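Alpha-fucosidase (Bifidobacterium bifidum, PDB 2EAB) probably releases alpha-1,2-linked L-fucose from glycans by hydrolysis, the chain being the catalytic region of a longer, calcium-binding glycoside hydrolase of family 95. Local coordinates at residues Ser669-Gln672 with Ala673-His677; Lys651-Tyr654 with Phe655-Ala658; Ala322-Asp325 with Asp326-Ile330. All coordinates share one frame; numbering follows the deposited sequence.

Contact 1: Ser669-Gln672 with Ala673-His677; sequences SGYQ and ADNQH
Tyr671 and Gln672 reach forward over a type I beta turn, Gln672 to Asn675, and grip the residues that follow. The turn is closed by Asn675 N on Gln672 O at 2.9 Å. The tight part lies at the phenol: Tyr671 OH donates to a lone pair of Asn675 OD1 at 2.6 Å, in the carbonyl plane, at a C=O...O angle of 124°. That oxygen lies at the edge of the ring, in its plane, although ring and amide planes differ by 55°. Leu659 touches both side chains, and a water donates to both Tyr671 OH and Asn675 O.

Asp674 OD1 is shared by two donors. Gln676 N reaches it at 3.0 Å from above the carboxylate plane, forming an Asx turn, while Gln672 NE2 arrives on the syn side at 3.0 Å, nearly in plane. With CG anti to its backbone N (chi1 -176°) and the chain extended, Gln672 sets its amide between Asp674 and His677, NE2 to one and OE1 to the other.

The looser side is the Gln672 amide oxygen, with only a weak bond of 3.3 Å from His677 ND1, at the ring edge, planes almost perpendicular, and a water bridging the same two atoms; Ala673 and Asp674 are exposed. The imidazole itself is buried, and its NE2 bonds Glu567 N. Held at ND1 and NE2, the ring probably has its rotation fixed.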
loop_
_atom_site.group_PDB
_atom_site.type_symbol
_atom_site.label_atom_id
_atom_site.label_comp_id
_atom_site.label_asym_id
_atom_site.label_seq_id
_atom_site.Cartn_x
_atom_site.Cartn_y
_atom_site.Cartn_z
ATOM N N SER A 669 1.214 -32.049 -8.285
ATOM C CA SER A 669 -0.151 -31.837 -8.765
ATOM C C SER A 669 -0.593 -30.407 -8.511
ATOM O O SER A 669 -0.440 -29.888 -7.403
ATOM C CB SER A 669 -1.126 -32.826 -8.121
ATOM O OG SER A 669 -0.887 -34.140 -8.594
ATOM N N GLY A 670 -1.121 -29.773 -9.549
ATOM C CA GLY A 670 -1.556 -28.390 -9.452
ATOM C C GLY A 670 -0.497 -27.354 -9.790
ATOM O O GLY A 670 -0.800 -26.160 -9.846
ATOM N N TYR A 671 0.746 -27.791 -10.002
ATOM C CA TYR A 671 1.792 -26.883 -10.465
ATOM C C TYR A 671 1.492 -26.483 -11.909
ATOM O O TYR A 671 1.165 -27.339 -12.740
ATOM C CB TYR A 671 3.175 -27.538 -10.365
ATOM C CG TYR A 671 4.294 -26.689 -10.931
ATOM C CD1 TYR A 671 4.907 -25.701 -10.155
ATOM C CD2 TYR A 671 4.732 -26.867 -12.244
ATOM C CE1 TYR A 671 5.932 -24.914 -10.670
ATOM C CE2 TYR A 671 5.752 -26.086 -12.769
ATOM C CZ TYR A 671 6.345 -25.111 -11.974
ATOM O OH TYR A 671 7.355 -24.324 -12.471
ATOM N N GLN A 672 1.589 -25.190 -12.206
ATOM C CA GLN A 672 1.350 -24.703 -13.565
ATOM C C GLN A 672 2.529 -25.101 -14.455
ATOM O O GLN A 672 3.613 -24.515 -14.373
ATOM C CB GLN A 672 1.114 -23.190 -13.572
ATOM C CG GLN A 672 0.761 -22.614 -14.937
ATOM C CD GLN A 672 0.407 -21.141 -14.873
ATOM O OE1 GLN A 672 -0.302 -20.698 -13.968
ATOM N NE2 GLN A 672 0.898 -20.371 -15.839
ATOM N N ALA A 673 2.295 -26.099 -15.306
ATOM C CA ALA A 673 3.355 -26.816 -16.023
ATOM C C ALA A 673 4.247 -25.962 -16.925
ATOM O O ALA A 673 5.420 -26.292 -17.114
ATOM C CB ALA A 673 2.768 -27.995 -16.810
ATOM N N ASP A 674 3.710 -24.874 -17.472
ATOM C CA ASP A 674 4.520 -23.992 -18.317
ATOM C C ASP A 674 5.487 -23.106 -17.515
ATOM O O ASP A 674 6.217 -22.296 -18.092
ATOM C CB ASP A 674 3.648 -23.176 -19.289
ATOM C CG ASP A 674 2.810 -22.101 -18.598
ATOM O OD1 ASP A 674 3.002 -21.820 -17.394
ATOM O OD2 ASP A 674 1.945 -21.516 -19.285
ATOM N N ASN A 675 5.489 -23.282 -16.191
ATOM C CA ASN A 675 6.408 -22.591 -15.262
ATOM C C ASN A 675 6.115 -21.111 -15.025
ATOM O O ASN A 675 6.844 -20.442 -14.280
ATOM C CB ASN A 675 7.876 -22.760 -15.680
ATOM C CG ASN A 675 8.293 -24.209 -15.792
ATOM O OD1 ASN A 675 8.071 -25.011 -14.884
ATOM N ND2 ASN A 675 8.924 -24.551 -16.912
ATOM N N GLN A 676 5.048 -20.604 -15.635
ATOM C CA GLN A 676 4.757 -19.173 -15.603
ATOM C C GLN A 676 3.603 -18.790 -14.676
ATOM O O GLN A 676 2.865 -17.853 -14.963
ATOM C CB GLN A 676 4.471 -18.654 -17.014
ATOM C CG GLN A 676 5.654 -18.664 -17.963
ATOM C CD GLN A 676 5.290 -18.052 -19.302
ATOM O OE1 GLN A 676 5.008 -16.858 -19.398
ATOM N NE2 GLN A 676 5.276 -18.876 -20.339
ATOM N N HIS A 677 3.454 -19.498 -13.560
ATOM C CA HIS A 677 2.411 -19.148 -12.595
ATOM C C HIS A 677 2.516 -17.685 -12.162
ATOM O O HIS A 677 3.615 -17.170 -11.948
ATOM C CB HIS A 677 2.453 -20.074 -11.381
ATOM C CG HIS A 677 1.354 -19.822 -10.397
ATOM N ND1 HIS A 677 0.022 -19.985 -10.712
ATOM C CD2 HIS A 677 1.386 -19.401 -9.108
ATOM C CE1 HIS A 677 -0.717 -19.676 -9.660
ATOM N NE2 HIS A 677 0.086 -19.321 -8.673
HETATM O O HOH W 1 8.098 -21.629 -12.214
HETATM O O HOH W 2 4.399 -22.430 -12.628
HETATM O O HOH W 3 -2.004 -21.587 -12.007
#

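Contact 2: Lys651-Tyr654 with Phe655-Ala658; sequences KEWY and FEGA
Glu656 folds back over its own turn to meet Lys651, Glu652 and Trp653. CB sits 3.1 Å from Trp653 O, the carbonyl that also accepts Glu656 N (3.1 Å) and so closes the type I beta turn from Trp653 to Glu656. CB also lies beside Lys651 CG. The extended chain leaves the backbone opposite N (chi1 -176°), which takes CD to the backbone of Lys651 and Glu652. At the tip, OE2 takes Glu652 N at 2.8 Å, from above the carboxylate plane, and a weak bond from Trp653 N at 3.3 Å; it also lies 3.6 Å from Trp653 CE3. OE1 turns to Gln649 NE2.

Lys651 runs past Glu656 in the opposite direction, extended throughout, and its NZ meets Glu656 O at 3.0 Å, nearly along the C=O axis (162°); Lys663 NZ bonds the same oxygen. On the apolar side, Phe655 CE1 touches Trp653 CB at 3.5 Å; the Phe655 ring and the five-membered ring of Trp653 lie near parallel but slid apart, barely overlapping, with Thr573 of strand 572-574 touching both residues.

The buried Glu656 carboxylate is answered by backbone N-H groups and an amide, while the Lys651 ammonium goes to Glu656 O and the Glu643 carboxylate. Such donors would probably stabilise the ionised form of Glu656, although the Glu652 carboxylate nearby, itself paired with Arg710 and Ser565, would work against it.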
loop_
_atom_site.group_PDB
_atom_site.type_symbol
_atom_site.label_atom_id
_atom_site.label_comp_id
_atom_site.label_asym_id
_atom_site.label_seq_id
_atom_site.Cartn_x
_atom_site.Cartn_y
_atom_site.Cartn_z
ATOM N N LYS A 651 13.254 -23.692 -4.166
ATOM C CA LYS A 651 12.110 -24.596 -4.024
ATOM C C LYS A 651 10.899 -23.848 -3.480
ATOM O O LYS A 651 11.027 -23.012 -2.580
ATOM C CB LYS A 651 12.434 -25.758 -3.091
ATOM C CG LYS A 651 13.452 -26.744 -3.627
ATOM C CD LYS A 651 13.622 -27.916 -2.681
ATOM C CE LYS A 651 14.795 -28.786 -3.103
ATOM N NZ LYS A 651 14.911 -30.004 -2.266
ATOM N N GLU A 652 9.725 -24.162 -4.023
ATOM C CA GLU A 652 8.470 -23.602 -3.535
ATOM C C GLU A 652 7.867 -24.504 -2.446
ATOM O O GLU A 652 7.213 -24.009 -1.519
ATOM C CB GLU A 652 7.507 -23.354 -4.705
ATOM C CG GLU A 652 6.168 -22.738 -4.292
ATOM C CD GLU A 652 5.403 -22.063 -5.425
ATOM O OE1 GLU A 652 5.841 -22.111 -6.595
ATOM O OE2 GLU A 652 4.335 -21.482 -5.131
ATOM N N TRP A 653 8.120 -25.811 -2.555
ATOM C CA TRP A 653 7.710 -26.794 -1.551
ATOM C C TRP A 653 8.906 -27.626 -1.131
ATOM O O TRP A 653 9.813 -27.863 -1.930
ATOM C CB TRP A 653 6.631 -27.727 -2.101
ATOM C CG TRP A 653 5.403 -27.010 -2.541
ATOM C CD1 TRP A 653 4.329 -26.658 -1.765
ATOM C CD2 TRP A 653 5.122 -26.534 -3.857
ATOM N NE1 TRP A 653 3.396 -25.995 -2.526
ATOM C CE2 TRP A 653 3.855 -25.910 -3.816
ATOM C CE3 TRP A 653 5.815 -26.584 -5.077
ATOM C CZ2 TRP A 653 3.272 -25.332 -4.944
ATOM C CZ3 TRP A 653 5.233 -26.015 -6.194
ATOM C CH2 TRP A 653 3.973 -25.397 -6.122
ATOM N N TYR A 654 8.900 -28.095 0.107
ATOM C CA TYR A 654 10.043 -28.857 0.618
ATOM C C TYR A 654 10.147 -30.273 0.064
ATOM O O TYR A 654 11.206 -30.897 0.173
ATOM C CB TYR A 654 10.116 -28.793 2.158
ATOM C CG TYR A 654 10.286 -27.365 2.597
ATOM C CD1 TYR A 654 11.423 -26.647 2.222
ATOM C CD2 TYR A 654 9.291 -26.699 3.311
ATOM C CE1 TYR A 654 11.579 -25.313 2.568
ATOM C CE2 TYR A 654 9.440 -25.359 3.663
ATOM C CZ TYR A 654 10.584 -24.675 3.286
ATOM O OH TYR A 654 10.715 -23.349 3.626
ATOM N N PHE A 655 9.075 -30.769 -0.553
ATOM C CA PHE A 655 9.146 -32.052 -1.263
ATOM C C PHE A 655 9.619 -31.939 -2.721
ATOM O O PHE A 655 9.725 -32.947 -3.427
ATOM C CB PHE A 655 7.839 -32.871 -1.145
ATOM C CG PHE A 655 6.582 -32.162 -1.621
ATOM C CD1 PHE A 655 6.558 -31.395 -2.783
ATOM C CD2 PHE A 655 5.394 -32.330 -0.916
ATOM C CE1 PHE A 655 5.381 -30.776 -3.210
ATOM C CE2 PHE A 655 4.218 -31.718 -1.332
ATOM C CZ PHE A 655 4.211 -30.939 -2.480
ATOM N N GLU A 656 9.909 -30.717 -3.161
ATOM C CA GLU A 656 10.305 -30.447 -4.540
ATOM C C GLU A 656 11.714 -30.957 -4.851
ATOM O O GLU A 656 12.597 -30.932 -3.994
ATOM C CB GLU A 656 10.216 -28.939 -4.780
ATOM C CG GLU A 656 10.498 -28.449 -6.188
ATOM C CD GLU A 656 10.232 -26.959 -6.330
ATOM O OE1 GLU A 656 10.904 -26.307 -7.155
ATOM O OE2 GLU A 656 9.354 -26.435 -5.605
ATOM N N GLY A 657 11.908 -31.431 -6.080
ATOM C CA GLY A 657 13.236 -31.795 -6.579
ATOM C C GLY A 657 13.608 -30.811 -7.669
ATOM O O GLY A 657 14.042 -29.688 -7.386
ATOM N N ALA A 658 13.432 -31.229 -8.919
ATOM C CA ALA A 658 13.501 -30.316 -10.046
ATOM C C ALA A 658 12.271 -29.412 -10.024
ATOM O O ALA A 658 11.289 -29.700 -9.331
ATOM C CB ALA A 658 13.577 -31.087 -11.354
#

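Contact 3: Ala322-Asp325 with Asp326-Ile330; sequences AHID and DHSAI
Helix 316-331, in the family 95 catalytic region, supplies this contact: one turn, 322-325, hands its carbonyls to the next, 326-330. His327 N to His323 O, at 2.9 Å and 170°, is the straightest of the i to i+4 bonds here. Ile324 O has two donors from one residue. Ser328 N binds it at 2.8 Å and Ser328 OG at 2.7 Å, and they come from opposite faces of the carbonyl plane. The hydroxyl gets there because OG stands between the backbone N and the carbonyl carbon (chi1 67°), turned back toward the preceding turn. A water donates to Asp325 OD1 at 2.7 Å and, more distantly, to Ser328 OG at 3.3 Å; the other carboxylate oxygen of Asp325 pairs with Lys321. Replacing Ser328 with an alanine would probably leave Ile324 O with its backbone donor but without the hydroxyl, and the water with Asp325 OD1 but not the serine oxygen.

The two histidines point the same way, His327 CB lying over one face of the His323 ring, 4.2 Å from NE2. The His323 ring also stacks on Phe183, of strand 176-185, whereas His327 packs on Ile384 of helix 365-386. Asp326 forms a salt bridge with Arg388.

The chemistry thus divides by side: a hydroxyl turned back on its own helix's backbone and bridged to water, against rings and a carboxylate that join this helix to the beta-sheet region and neighbouring catalytic-region elements.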
loop_
_atom_site.group_PDB
_atom_site.type_symbol
_atom_site.label_atom_id
_atom_site.label_comp_id
_atom_site.label_asym_id
_atom_site.label_seq_id
_atom_site.Cartn_x
_atom_site.Cartn_y
_atom_site.Cartn_z
ATOM N N ALA A 322 -2.720 26.983 3.666
ATOM C CA ALA A 322 -2.439 25.932 4.641
ATOM C C ALA A 322 -2.433 24.559 3.983
ATOM O O ALA A 322 -1.600 23.708 4.320
ATOM C CB ALA A 322 -3.439 25.975 5.775
ATOM N N HIS A 323 -3.353 24.347 3.045
ATOM C CA HIS A 323 -3.391 23.093 2.309
ATOM C C HIS A 323 -2.124 22.856 1.495
ATOM O O HIS A 323 -1.500 21.795 1.595
ATOM C CB HIS A 323 -4.582 23.023 1.358
ATOM C CG HIS A 323 -4.503 21.853 0.436
ATOM N ND1 HIS A 323 -4.319 21.968 -0.925
ATOM C CD2 HIS A 323 -4.502 20.529 0.708
ATOM C CE1 HIS A 323 -4.242 20.757 -1.452
ATOM N NE2 HIS A 323 -4.349 19.869 -0.482
ATOM N N ILE A 324 -1.766 23.834 0.666
ATOM C CA ILE A 324 -0.626 23.674 -0.231
ATOM C C ILE A 324 0.671 23.520 0.567
ATOM O O ILE A 324 1.511 22.686 0.220
ATOM C CB ILE A 324 -0.554 24.805 -1.287
ATOM C CG1 ILE A 324 -1.738 24.686 -2.257
ATOM C CG2 ILE A 324 0.776 24.763 -2.046
ATOM C CD1 ILE A 324 -1.873 25.833 -3.243
ATOM N N ASP A 325 0.816 24.292 1.643
ATOM C CA ASP A 325 1.974 24.156 2.536
ATOM C C ASP A 325 2.092 22.728 3.079
ATOM O O ASP A 325 3.174 22.138 3.065
ATOM C CB ASP A 325 1.891 25.146 3.706
ATOM C CG ASP A 325 2.135 26.596 3.289
ATOM O OD1 ASP A 325 2.534 26.851 2.136
ATOM O OD2 ASP A 325 1.929 27.488 4.140
ATOM N N ASP A 326 0.968 22.183 3.541
ATOM C CA ASP A 326 0.902 20.842 4.117
ATOM C C ASP A 326 1.213 19.754 3.082
ATOM O O ASP A 326 2.034 18.864 3.331
ATOM C CB ASP A 326 -0.489 20.635 4.715
ATOM C CG ASP A 326 -0.752 19.200 5.115
ATOM O OD1 ASP A 326 -0.206 18.756 6.146
ATOM O OD2 ASP A 326 -1.523 18.524 4.398
ATOM N N HIS A 327 0.556 19.835 1.928
ATOM C CA HIS A 327 0.737 18.858 0.867
ATOM C C HIS A 327 2.161 18.888 0.328
ATOM O O HIS A 327 2.817 17.845 0.212
ATOM C CB HIS A 327 -0.241 19.118 -0.276
ATOM C CG HIS A 327 -0.101 18.146 -1.399
ATOM N ND1 HIS A 327 0.740 18.351 -2.472
ATOM C CD2 HIS A 327 -0.667 16.932 -1.592
ATOM C CE1 HIS A 327 0.674 17.309 -3.282
ATOM N NE2 HIS A 327 -0.175 16.436 -2.773
ATOM N N SER A 328 2.632 20.088 -0.007
ATOM C CA SER A 328 3.956 20.236 -0.612
ATOM C C SER A 328 5.095 19.887 0.347
ATOM O O SER A 328 6.152 19.441 -0.096
ATOM C CB SER A 328 4.149 21.633 -1.216
ATOM O OG SER A 328 4.183 22.631 -0.215
ATOM N N ALA A 329 4.881 20.075 1.648
ATOM C CA ALA A 329 5.885 19.703 2.646
ATOM C C ALA A 329 6.268 18.231 2.515
ATOM O O ALA A 329 7.443 17.877 2.666
ATOM C CB ALA A 329 5.394 20.001 4.048
ATOM N N ILE A 330 5.285 17.379 2.231
ATOM C CA ILE A 330 5.550 15.959 2.013
ATOM C C ILE A 330 5.957 15.690 0.565
ATOM O O ILE A 330 6.942 14.997 0.303
ATOM C CB ILE A 330 4.329 15.077 2.370
ATOM C CG1 ILE A 330 3.887 15.322 3.817
ATOM C CG2 ILE A 330 4.653 13.599 2.139
ATOM C CD1 ILE A 330 2.462 14.875 4.112
HETATM O O HOH W 4 3.694 25.850 -0.095
#

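Overall arrangement
From the N terminus, contact 3 comes first, a local step within helix 316-331 that joins the antiparallel sheet of strand 176-185 to helix 365-386. Contacts 2 and 1 follow in series in the long loop region between helices 632-639 and 697-711; each closes a tight turn, and none of the three nests in or crosses another. Contacts 1 and 2 have centres about 13 Å apart and touch, Tyr671 CD1 packing on Trp653 CZ3 at 4.0 Å. Arg710 of helix 697-711 meets both, through His677 and Glu652. Contact 3 lies across the chain's centre, about 49 Å from contact 1 and 51 Å from contact 2, centre to centre.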